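Local coordinates for HIT domain-containing protein (Sulfolobus tokodaii, PDB 2EO4) that binds a zinc ion and, as a member of the histidine triad family, probably hydrolyses nucleotide substrates, perhaps with adenylylsulfatase activity, at residues Lys63-Ser66 / Leu67-Asp71. Residues are numbered along the deposited sequence; the frame is centred on the assembly and turned at random.
Sequences KLVS and LGIKD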
loop_
_atom_site.group_PDB
_atom_site.type_symbol
_atom_site.label_atom_id
_atom_site.label_comp_id
_atom_site.label_asym_id
_atom_site.label_seq_id
_atom_site.Cartn_x
_atom_site.Cartn_y
_atom_site.Cartn_z
ATOM N N LYS A 63 -1.966 9.236 3.505
ATOM C CA LYS A 63 -2.553 10.201 2.570
ATOM C C LYS A 63 -1.956 11.596 2.774
ATOM O O LYS A 63 -1.510 12.237 1.823
ATOM C CB LYS A 63 -4.075 10.292 2.736
ATOM C CG LYS A 63 -4.706 11.335 1.800
ATOM C CD LYS A 63 -6.218 11.465 1.972
ATOM C CE LYS A 63 -6.760 12.589 1.091
ATOM N NZ LYS A 63 -8.250 12.718 1.143
ATOM N N LEU A 64 -1.961 12.068 4.017
ATOM C CA LEU A 64 -1.427 13.392 4.326
ATOM C C LEU A 64 0.027 13.553 3.896
ATOM O O LEU A 64 0.383 14.511 3.202
ATOM C CB LEU A 64 -1.537 13.675 5.829
ATOM C CG LEU A 64 -0.843 14.952 6.315
ATOM C CD1 LEU A 64 -1.439 16.160 5.609
ATOM C CD2 LEU A 64 -0.999 15.083 7.827
ATOM N N VAL A 65 0.871 12.616 4.314
ATOM C CA VAL A 65 2.282 12.681 3.975
ATOM C C VAL A 65 2.499 12.590 2.467
ATOM O O VAL A 65 3.355 13.285 1.924
ATOM C CB VAL A 65 3.073 11.575 4.701
ATOM C CG1 VAL A 65 4.542 11.608 4.280
ATOM C CG2 VAL A 65 2.954 11.778 6.210
ATOM N N SER A 66 1.723 11.743 1.793
ATOM C CA SER A 66 1.847 11.602 0.345
ATOM C C SER A 66 1.508 12.933 -0.332
ATOM O O SER A 66 2.219 13.376 -1.234
ATOM C CB SER A 66 0.916 10.501 -0.178
ATOM O OG SER A 66 1.343 9.213 0.254
ATOM N N LEU A 67 0.419 13.568 0.093
ATOM C CA LEU A 67 0.047 14.852 -0.494
ATOM C C LEU A 67 1.179 15.850 -0.266
ATOM O O LEU A 67 1.541 16.613 -1.165
ATOM C CB LEU A 67 -1.251 15.375 0.130
ATOM C CG LEU A 67 -2.538 14.693 -0.346
ATOM C CD1 LEU A 67 -3.713 15.110 0.526
ATOM C CD2 LEU A 67 -2.790 15.056 -1.806
ATOM N N GLY A 68 1.740 15.829 0.938
ATOM C CA GLY A 68 2.827 16.734 1.269
ATOM C C GLY A 68 4.051 16.526 0.398
ATOM O O GLY A 68 4.626 17.481 -0.119
ATOM N N ILE A 69 4.461 15.271 0.234
ATOM C CA ILE A 69 5.626 14.967 -0.586
ATOM C C ILE A 69 5.396 15.328 -2.052
ATOM O O ILE A 69 6.263 15.930 -2.687
ATOM C CB ILE A 69 5.999 13.471 -0.491
ATOM C CG1 ILE A 69 6.469 13.146 0.929
ATOM C CG2 ILE A 69 7.097 13.135 -1.508
ATOM C CD1 ILE A 69 6.665 11.654 1.199
ATOM N N LYS A 70 4.231 14.970 -2.589
ATOM C CA LYS A 70 3.943 15.258 -3.988
ATOM C C LYS A 70 4.073 16.751 -4.261
ATOM O O LYS A 70 4.627 17.165 -5.281
ATOM C CB LYS A 70 2.537 14.789 -4.367
ATOM C CG LYS A 70 2.224 15.012 -5.843
ATOM C CD LYS A 70 0.825 14.561 -6.232
ATOM C CE LYS A 70 0.588 14.811 -7.719
ATOM N NZ LYS A 70 -0.815 14.535 -8.130
ATOM N N ASP A 71 3.562 17.555 -3.339
ATOM C CA ASP A 71 3.623 19.004 -3.478
ATOM C C ASP A 71 5.060 19.509 -3.364
ATOM O O ASP A 71 5.521 20.292 -4.199
ATOM C CB ASP A 71 2.756 19.662 -2.403
ATOM C CG ASP A 71 2.775 21.178 -2.483
ATOM O OD1 ASP A 71 2.313 21.726 -3.506
ATOM O OD2 ASP A 71 3.256 21.814 -1.523
#
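Val65 O accepts the amide of Ile69 at 2.8 Å from Ile69 N, the shortest of four successive i to i+4 bonds here. Equivalent bonds run from Leu67 N to Lys63 O, Gly68 N to Leu64 O and Lys70 N to Ser66 O, the last with an N-H...O angle of 169°. Beside the Val65-Ile69 bond the two side chains meet: Ile69 CD1 packs on Val65 CG1 at 3.7 Å, the branches crossing at a slant. Ile69 CG1 is turned anti to its own carbonyl carbon (chi1 -66°), which brings it back over the preceding turn, 3.3 Å from Val65 O. All this lies near the C-terminal end of helix 52-72, which packs against the antiparallel sheet of the HIT fold; Val65 and Ile69 both rest on Ile99 of strand 97-102, and Ile69 also touches Pro101 of that strand and Ile132 of helix 122-143. Cut back to an alanine here, Ile69 would lose CG1, CG2 and CD1, which would probably leave Val65 CG1 without its neighbour one turn on and open a gap against Ile99. Lys63 and Leu67 carry another flank, lying alongside each other and pointing the same way. Leu67 CG sits 3.4 Å from Lys63 O, and with CG anti to the backbone N (chi1 178°) and the rest of the chain extended, Lys63 runs past Leu67, its CE 4.0 Å from Leu67 CD1. At the dimer interface Lys63 NZ hydrogen-bonds to Ala50 O of the second subunit, whose Leu48 packs on both residues, while buried Ser66 spends OG within the helix, on Val62 O.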